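Local coordinates for protein ferulic acid decarboxylase 1 (Candida dubliniensis, PDB 4ZAD) that probably catalyses the reversible decarboxylation of ferulic, p-coumaric and cinnamic acids to their vinyl derivatives, using a bound prenylated FMN, at residues 183-193 against 300-308; 57-68 against 133-144. All coordinates share one frame; numbering follows the deposited sequence.

Following the chain from the N terminus, interaction 2 comes first: residues 57-68, in the loop between strands 49-52 and 69-71, meet residues 133-144, closing a loop of 64 residues and joining the N-terminal domain to the Rift-related one. Interaction 1 then pairs 183-193 with 300-308 inside the Rift-related domain, across 106 intervening residues. The two loops follow in series, neither nested nor crossed, with centres about 18 Å apart. They still meet: Lys-186 NZ hydrogen-bonds to Lys-135 O, and the backbones of Ser-185 and Leu-140 are bonded. Strands 131-134 and 300-312 are neighbours in one antiparallel sheet, and both contacts reach it.

Interaction 1 of 2, residues 183-193 against 300-308; sequences HDSKSITGLVI and HTQPLYRVN
Ile-188 and Tyr-305 face each other as an antiparallel hydrogen-bonded pair, part of the tightly packed stretch of the contact. Tyr-305 N gives to Ile-188 O at 2.7 Å, while Ile-188 N returns a nearly straight bond to Tyr-305 O at 2.9 Å. That carbonyl oxygen takes a second, longer bond from Ser-187 OG, which comes from above the carbonyl plane. One step on, Thr-189 turns its hydroxyl away from its own backbone N (chi1 -180°), and OG1 gives to Pro-303 O at 2.7 Å, a side chain bonding to the backbone of the opposite strand.

The Tyr-305 ring presents its edge to Ile-188 O, in plane. It also stacks on Trp-163 and meets Phe-216 edge-to-face, so it sits well inside the domain. Beyond Gly-190 the chain runs on past Gln-302 and Pro-303, where Val-192 CG2 packs on Pro-303 CG at 3.6 Å. A water bonds to Leu-191 O and weakly to Tyr-305 OH, spanning the two segments.

Ser-187, Thr-189, Leu-304 and Arg-306 share the other sheet face, which opens toward solvent at its margin, by exposed His-183 and partly exposed Lys-186 and Arg-306. Leu-304 CD1 sits 3.4 Å from Ser-187 OG and 3.9 Å from His-183 CB, crossing the histidine side chain at about a right angle. Leu-304 CD2 lies over one face of the Arg-306 guanidinium, whose NE makes a salt bridge with Asp-277. Lys-186 O accepts from Val-307 N; the side chain of Lys-186 turns instead to Lys-135 O and Ile-138 O.

His-183, Asp-184 and Ser-187 form a classic beta bulge beside a type I turn. Strand 187-189 of this hairpin pairs antiparallel with strand 300-312 in the UbiD-family Rift-related domain, and leads into Leu-191, which lines the prenylated-FMN pocket.

Interaction 2 of 2, residues 57-68 against 133-144; sequences QDPENIDPKNLF and LTKEQIDLTKLP
The Phe-68 ring carries Pro-144 on one face: Pro-144 CD stands 3.9 Å from the ring centroid and 17° off its normal, a CH-pi contact offset toward the ring's rim. Phe-68 CE1 also comes within 3.3 Å of Pro-144 O, and Leu-143 CB approaches CE2 obliquely.

Two side-chain amides converge on Leu-67 O. Gln-57 NE2 and Asn-61 ND2 give to it from opposite faces of its plane, at 2.7 Å and 2.9 Å, and Leu-67 O lies in the plane of each amide. Asn-61 ND2 also gives to Gln-57 OE1, coming from above that carbonyl's plane. These bonds probably fix the rotation of both amides, leaving Gln-57 OE1 3.5 Å from Pro-144 CG.

Leu-143 CD2 slots in beside this network, against Asn-61 OD1 and Leu-67 CB. Farther along, Leu-67 CD1 reaches Leu-133 CD1 tip to tip, while Ile-62 slides past Leu-133 in the opposite direction and sets CD1 3.7 Å from Gln-137 CB.

Toward solvent, Lys-142 bends at chi2 (-58°), which lays its CD 3.3 Å from Asp-58 OD1; that oxygen already accepts from Glu-60 N in an Asx turn. Glu-60 runs alongside the lysine, but its OE1 stays 4.0 Å from Lys-142 NZ, too far for a salt bridge.

No hydrogen bond spans the two segments. They join mostly by van der Waals packing, the lysine's methylenes included, to which the nearby carboxylates probably add a weak attraction; polar ties to the Rift-related domain come from Asp-63 to Tyr-312 and from the backbone of Asn-66 to Ala-316.

Interaction 1 of 2, residues 183-193 against 300-308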
# COMPACT_ATOMS: atom_id res chain seq x y z
N HIS A 183 -30.84 3.15 22.75
CA HIS A 183 -30.97 2.16 23.81
C HIS A 183 -32.44 1.81 24.03
O HIS A 183 -32.79 0.64 24.15
CB HIS A 183 -30.40 2.67 25.13
CG HIS A 183 -30.71 1.78 26.29
ND1 HIS A 183 -30.11 0.55 26.48
CD2 HIS A 183 -31.58 1.93 27.32
CE1 HIS A 183 -30.59 -0.01 27.57
NE2 HIS A 183 -31.48 0.82 28.11
N ASP A 184 -33.29 2.82 24.11
CA ASP A 184 -34.72 2.56 24.24
C ASP A 184 -35.48 3.78 23.75
O ASP A 184 -34.87 4.71 23.22
CB ASP A 184 -35.10 2.23 25.69
CG ASP A 184 -34.91 3.41 26.66
OD1 ASP A 184 -35.27 4.56 26.33
OD2 ASP A 184 -34.43 3.17 27.78
N SER A 185 -36.79 3.80 23.91
CA SER A 185 -37.55 4.99 23.49
C SER A 185 -36.91 6.36 23.72
O SER A 185 -37.08 7.26 22.90
CB SER A 185 -38.94 4.98 24.14
OG SER A 185 -39.82 4.29 23.27
N LYS A 186 -36.20 6.54 24.83
CA LYS A 186 -35.90 7.88 25.31
C LYS A 186 -34.41 8.07 25.57
O LYS A 186 -34.02 8.93 26.36
CB LYS A 186 -36.71 8.16 26.58
CG LYS A 186 -38.17 7.59 26.60
CD LYS A 186 -39.19 8.50 25.94
CE LYS A 186 -40.66 8.01 26.12
NZ LYS A 186 -41.71 9.06 25.89
N SER A 187 -33.58 7.32 24.87
CA SER A 187 -32.26 7.07 25.38
C SER A 187 -31.25 6.58 24.39
O SER A 187 -31.56 5.70 23.58
CB SER A 187 -32.33 6.04 26.49
OG SER A 187 -31.92 6.65 27.68
N ILE A 188 -30.02 7.10 24.53
CA ILE A 188 -28.92 6.75 23.67
C ILE A 188 -27.75 6.40 24.54
O ILE A 188 -27.52 7.07 25.55
CB ILE A 188 -28.50 7.96 22.82
CG1 ILE A 188 -29.62 8.44 21.91
CG2 ILE A 188 -27.27 7.63 21.99
CD1 ILE A 188 -29.31 9.74 21.25
N THR A 189 -27.01 5.36 24.16
CA THR A 189 -25.72 5.05 24.76
C THR A 189 -24.66 5.06 23.69
O THR A 189 -24.92 4.76 22.52
CB THR A 189 -25.66 3.65 25.47
OG1 THR A 189 -24.35 3.45 26.02
CG2 THR A 189 -25.94 2.50 24.50
N GLY A 190 -23.45 5.40 24.09
CA GLY A 190 -22.33 5.43 23.18
C GLY A 190 -21.06 5.36 23.97
O GLY A 190 -21.09 5.38 25.19
N LEU A 191 -19.95 5.27 23.26
CA LEU A 191 -18.62 5.31 23.86
C LEU A 191 -18.30 6.60 24.59
O LEU A 191 -18.56 7.71 24.09
CB LEU A 191 -17.55 5.15 22.78
CG LEU A 191 -17.18 3.76 22.28
CD1 LEU A 191 -16.13 3.99 21.19
CD2 LEU A 191 -16.61 2.93 23.39
N VAL A 192 -17.64 6.43 25.74
CA VAL A 192 -17.22 7.47 26.63
C VAL A 192 -15.95 6.89 27.25
O VAL A 192 -16.03 6.23 28.29
CB VAL A 192 -18.31 7.73 27.70
CG1 VAL A 192 -17.81 8.70 28.78
CG2 VAL A 192 -19.67 8.21 27.04
N ILE A 193 -14.79 7.05 26.61
CA ILE A 193 -13.56 6.38 27.11
C ILE A 193 -12.41 7.34 27.29
O ILE A 193 -12.38 8.41 26.74
CB ILE A 193 -13.12 5.20 26.21
CG1 ILE A 193 -12.66 5.67 24.82
CG2 ILE A 193 -14.32 4.20 26.01
CD1 ILE A 193 -12.10 4.59 23.90
N HIS A 300 -19.73 -4.68 25.57
CA HIS A 300 -19.31 -3.95 26.75
C HIS A 300 -20.37 -2.94 27.13
O HIS A 300 -21.28 -2.65 26.35
CB HIS A 300 -17.93 -3.28 26.58
CG HIS A 300 -17.86 -2.22 25.52
ND1 HIS A 300 -18.95 -1.48 25.10
CD2 HIS A 300 -16.79 -1.72 24.83
CE1 HIS A 300 -18.57 -0.61 24.19
NE2 HIS A 300 -17.26 -0.73 24.01
N THR A 301 -20.23 -2.42 28.35
CA THR A 301 -21.20 -1.51 28.94
C THR A 301 -20.73 -0.08 28.84
O THR A 301 -19.54 0.17 28.96
CB THR A 301 -21.39 -1.82 30.42
OG1 THR A 301 -20.12 -1.73 31.11
CG2 THR A 301 -21.98 -3.20 30.57
N GLN A 302 -21.68 0.85 28.69
CA GLN A 302 -21.34 2.26 28.51
C GLN A 302 -22.44 3.14 29.14
O GLN A 302 -23.59 2.70 29.30
CB GLN A 302 -21.12 2.61 26.99
CG GLN A 302 -19.85 2.04 26.30
CD GLN A 302 -18.54 2.58 26.85
OE1 GLN A 302 -17.55 1.84 27.00
NE2 GLN A 302 -18.52 3.87 27.17
N PRO A 303 -22.10 4.40 29.49
CA PRO A 303 -23.07 5.31 30.13
C PRO A 303 -24.30 5.59 29.28
O PRO A 303 -24.35 5.20 28.11
CB PRO A 303 -22.26 6.60 30.39
CG PRO A 303 -20.97 6.41 29.90
CD PRO A 303 -20.74 4.97 29.51
N LEU A 304 -25.28 6.27 29.87
CA LEU A 304 -26.58 6.43 29.22
C LEU A 304 -26.98 7.86 29.15
O LEU A 304 -27.01 8.53 30.19
CB LEU A 304 -27.69 5.68 29.98
CG LEU A 304 -29.04 5.63 29.29
CD1 LEU A 304 -28.94 4.96 27.89
CD2 LEU A 304 -30.04 4.89 30.19
N TYR A 305 -27.30 8.31 27.93
CA TYR A 305 -27.76 9.66 27.68
C TYR A 305 -29.26 9.62 27.63
O TYR A 305 -29.83 8.97 26.76
CB TYR A 305 -27.27 10.19 26.34
CG TYR A 305 -25.78 10.34 26.16
CD1 TYR A 305 -24.99 9.27 25.82
CD2 TYR A 305 -25.17 11.60 26.23
CE1 TYR A 305 -23.64 9.41 25.60
CE2 TYR A 305 -23.80 11.76 26.01
CZ TYR A 305 -23.05 10.65 25.69
OH TYR A 305 -21.69 10.77 25.46
N ARG A 306 -29.90 10.32 28.55
CA ARG A 306 -31.34 10.32 28.65
C ARG A 306 -31.78 11.56 27.98
O ARG A 306 -31.49 12.64 28.46
CB ARG A 306 -31.78 10.35 30.10
CG ARG A 306 -31.11 9.26 30.98
CD ARG A 306 -31.69 9.25 32.45
NE ARG A 306 -31.15 8.15 33.23
CZ ARG A 306 -31.61 6.89 33.19
NH1 ARG A 306 -32.65 6.57 32.40
NH2 ARG A 306 -31.01 5.95 33.94
N VAL A 307 -32.50 11.42 26.87
CA VAL A 307 -33.00 12.56 26.07
C VAL A 307 -34.35 13.04 26.62
O VAL A 307 -35.27 12.25 26.69
CB VAL A 307 -33.19 12.11 24.58
CG1 VAL A 307 -33.74 13.22 23.71
CG2 VAL A 307 -31.88 11.57 24.04
N ASN A 308 -34.44 14.30 27.03
CA ASN A 308 -35.67 14.91 27.52
C ASN A 308 -36.36 15.80 26.49
O ASN A 308 -37.51 16.15 26.67
CB ASN A 308 -35.41 15.80 28.77
CG ASN A 308 -34.75 15.06 29.97
OD1 ASN A 308 -34.03 15.72 30.77
ND2 ASN A 308 -35.00 13.74 30.13
O HOH W 1 -20.99 8.39 23.26

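Interaction 2 of 2, residues 57-68 against 133-144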
# COMPACT_ATOMS: atom_id res chain seq x y z
N GLN A 57 -40.30 4.20 6.51
CA GLN A 57 -40.71 4.73 7.80
C GLN A 57 -41.55 3.76 8.62
O GLN A 57 -42.33 2.95 8.09
CB GLN A 57 -41.47 6.04 7.60
CG GLN A 57 -40.57 7.23 7.26
CD GLN A 57 -39.91 7.88 8.51
OE1 GLN A 57 -39.55 7.19 9.50
NE2 GLN A 57 -39.74 9.20 8.44
N ASP A 58 -41.33 3.82 9.93
CA ASP A 58 -42.11 3.09 10.89
C ASP A 58 -43.45 3.86 10.98
O ASP A 58 -43.44 5.09 11.00
CB ASP A 58 -41.37 3.00 12.23
CG ASP A 58 -42.13 2.20 13.27
OD1 ASP A 58 -43.15 2.68 13.78
OD2 ASP A 58 -41.70 1.08 13.56
N PRO A 59 -44.59 3.15 11.03
CA PRO A 59 -45.87 3.87 11.03
C PRO A 59 -46.13 4.75 12.24
O PRO A 59 -46.83 5.75 12.10
CB PRO A 59 -46.91 2.74 10.95
CG PRO A 59 -46.18 1.60 10.35
CD PRO A 59 -44.82 1.69 10.98
N GLU A 60 -45.56 4.40 13.40
CA GLU A 60 -45.83 5.15 14.65
C GLU A 60 -44.96 6.42 14.82
O GLU A 60 -45.11 7.16 15.80
CB GLU A 60 -45.77 4.22 15.90
CG GLU A 60 -47.08 3.39 16.20
CD GLU A 60 -46.82 1.97 16.86
OE1 GLU A 60 -46.46 1.85 18.07
OE2 GLU A 60 -47.02 0.95 16.15
N ASN A 61 -44.06 6.68 13.86
CA ASN A 61 -43.20 7.89 13.86
C ASN A 61 -44.03 9.17 13.96
O ASN A 61 -44.88 9.42 13.11
CB ASN A 61 -42.36 7.94 12.58
CG ASN A 61 -41.55 9.22 12.44
OD1 ASN A 61 -41.68 10.16 13.23
ND2 ASN A 61 -40.71 9.27 11.41
N ILE A 62 -43.72 10.00 14.94
CA ILE A 62 -44.57 11.15 15.29
C ILE A 62 -44.68 12.32 14.27
O ILE A 62 -45.58 13.15 14.36
CB ILE A 62 -44.17 11.69 16.71
CG1 ILE A 62 -45.35 12.44 17.35
CG2 ILE A 62 -42.89 12.55 16.64
CD1 ILE A 62 -45.16 12.76 18.81
N ASP A 63 -43.77 12.40 13.30
CA ASP A 63 -43.80 13.50 12.32
C ASP A 63 -42.91 13.09 11.14
O ASP A 63 -41.84 13.69 10.91
CB ASP A 63 -43.29 14.81 12.98
CG ASP A 63 -43.52 16.06 12.10
OD1 ASP A 63 -44.16 15.98 11.02
OD2 ASP A 63 -43.06 17.15 12.52
N PRO A 64 -43.33 12.06 10.41
CA PRO A 64 -42.50 11.50 9.36
C PRO A 64 -42.16 12.45 8.23
O PRO A 64 -41.16 12.26 7.55
CB PRO A 64 -43.35 10.35 8.80
CG PRO A 64 -44.72 10.55 9.32
CD PRO A 64 -44.56 11.28 10.61
N LYS A 65 -42.99 13.46 8.00
CA LYS A 65 -42.71 14.37 6.89
C LYS A 65 -41.50 15.23 7.21
O LYS A 65 -40.85 15.75 6.32
CB LYS A 65 -43.96 15.19 6.48
CG LYS A 65 -44.23 16.52 7.23
CD LYS A 65 -45.77 16.86 7.23
CE LYS A 65 -46.09 18.35 6.85
NZ LYS A 65 -46.13 19.30 8.03
N ASN A 66 -41.21 15.34 8.51
CA ASN A 66 -40.06 16.10 9.01
C ASN A 66 -38.89 15.28 9.56
O ASN A 66 -37.78 15.78 9.60
CB ASN A 66 -40.54 17.06 10.10
CG ASN A 66 -41.35 18.21 9.57
OD1 ASN A 66 -42.28 18.66 10.22
ND2 ASN A 66 -41.00 18.69 8.39
N LEU A 67 -39.13 14.06 10.02
CA LEU A 67 -38.11 13.28 10.74
C LEU A 67 -37.91 11.90 10.13
O LEU A 67 -38.86 11.10 10.13
CB LEU A 67 -38.56 13.07 12.19
CG LEU A 67 -38.54 14.32 13.05
CD1 LEU A 67 -39.21 14.11 14.41
CD2 LEU A 67 -37.08 14.73 13.19
N PHE A 68 -36.73 11.61 9.56
CA PHE A 68 -35.80 12.59 8.97
C PHE A 68 -35.30 11.96 7.67
O PHE A 68 -35.55 10.76 7.41
CB PHE A 68 -34.63 12.90 9.90
CG PHE A 68 -34.11 11.72 10.63
CD1 PHE A 68 -33.28 10.81 10.00
CD2 PHE A 68 -34.46 11.50 11.96
CE1 PHE A 68 -32.81 9.69 10.67
CE2 PHE A 68 -34.00 10.39 12.64
CZ PHE A 68 -33.18 9.47 12.00
N LEU A 133 -40.39 18.58 20.57
CA LEU A 133 -40.96 17.39 21.15
C LEU A 133 -40.54 17.32 22.63
O LEU A 133 -39.36 17.54 22.95
CB LEU A 133 -40.46 16.14 20.43
CG LEU A 133 -40.94 15.84 19.00
CD1 LEU A 133 -40.01 14.81 18.35
CD2 LEU A 133 -42.36 15.33 19.01
N THR A 134 -41.51 17.05 23.52
CA THR A 134 -41.22 16.86 24.95
C THR A 134 -40.85 15.42 25.14
O THR A 134 -41.05 14.60 24.24
CB THR A 134 -42.44 17.13 25.84
OG1 THR A 134 -43.47 16.15 25.57
CG2 THR A 134 -42.97 18.57 25.67
N LYS A 135 -40.35 15.10 26.33
CA LYS A 135 -39.96 13.74 26.69
C LYS A 135 -41.06 12.70 26.45
O LYS A 135 -40.77 11.57 26.03
CB LYS A 135 -39.58 13.70 28.17
CG LYS A 135 -39.05 12.36 28.67
CD LYS A 135 -38.68 12.42 30.15
CE LYS A 135 -38.09 11.10 30.66
NZ LYS A 135 -37.31 11.30 31.93
N GLU A 136 -42.31 13.08 26.74
CA GLU A 136 -43.46 12.19 26.61
C GLU A 136 -43.65 11.81 25.13
O GLU A 136 -43.86 10.66 24.80
CB GLU A 136 -44.73 12.86 27.19
N GLN A 137 -43.54 12.80 24.25
CA GLN A 137 -43.78 12.62 22.82
C GLN A 137 -42.62 11.89 22.12
O GLN A 137 -42.79 11.40 20.99
CB GLN A 137 -44.01 13.97 22.13
CG GLN A 137 -45.03 14.94 22.78
CD GLN A 137 -45.10 16.29 22.04
OE1 GLN A 137 -44.82 17.36 22.61
NE2 GLN A 137 -45.45 16.23 20.77
N ILE A 138 -41.46 11.81 22.77
CA ILE A 138 -40.27 11.30 22.09
C ILE A 138 -40.28 9.80 22.11
O ILE A 138 -40.56 9.22 23.16
CB ILE A 138 -38.94 11.76 22.77
CG1 ILE A 138 -38.71 13.24 22.57
CG2 ILE A 138 -37.75 11.01 22.21
CD1 ILE A 138 -37.95 13.88 23.71
N ASP A 139 -39.97 9.19 20.97
CA ASP A 139 -39.80 7.73 20.84
C ASP A 139 -38.81 7.39 19.71
O ASP A 139 -39.18 7.28 18.54
CB ASP A 139 -41.15 7.03 20.61
CG ASP A 139 -41.05 5.52 20.71
OD1 ASP A 139 -39.98 4.95 20.46
OD2 ASP A 139 -42.08 4.88 21.01
N LEU A 140 -37.55 7.22 20.12
CA LEU A 140 -36.42 7.07 19.20
C LEU A 140 -36.51 5.77 18.40
O LEU A 140 -35.96 5.67 17.30
CB LEU A 140 -35.10 7.16 20.00
CG LEU A 140 -34.83 8.47 20.76
CD1 LEU A 140 -33.57 8.38 21.61
CD2 LEU A 140 -34.74 9.67 19.82
N THR A 141 -37.22 4.79 18.97
CA THR A 141 -37.50 3.47 18.36
C THR A 141 -38.19 3.61 17.00
O THR A 141 -37.97 2.78 16.10
CB THR A 141 -38.38 2.62 19.39
OG1 THR A 141 -37.58 2.35 20.55
CG2 THR A 141 -38.95 1.29 18.84
N LYS A 142 -39.00 4.66 16.84
CA LYS A 142 -39.83 4.83 15.65
C LYS A 142 -39.19 5.64 14.52
O LYS A 142 -39.68 5.61 13.37
CB LYS A 142 -41.18 5.45 16.04
CG LYS A 142 -41.91 4.69 17.19
CD LYS A 142 -42.17 3.22 16.85
CE LYS A 142 -42.89 2.48 17.97
NZ LYS A 142 -42.54 1.03 18.09
N LEU A 143 -38.10 6.33 14.82
CA LEU A 143 -37.36 7.10 13.80
C LEU A 143 -36.56 6.16 12.86
O LEU A 143 -36.21 5.05 13.24
CB LEU A 143 -36.45 8.13 14.48
CG LEU A 143 -37.18 9.16 15.36
CD1 LEU A 143 -36.18 10.09 16.06
CD2 LEU A 143 -38.16 9.92 14.52
N PRO A 144 -36.28 6.61 11.64
CA PRO A 144 -35.54 5.81 10.68
C PRO A 144 -34.03 5.91 10.91
O PRO A 144 -33.28 6.48 10.09
CB PRO A 144 -35.93 6.43 9.36
CG PRO A 144 -36.12 7.84 9.66
CD PRO A 144 -36.53 7.96 11.10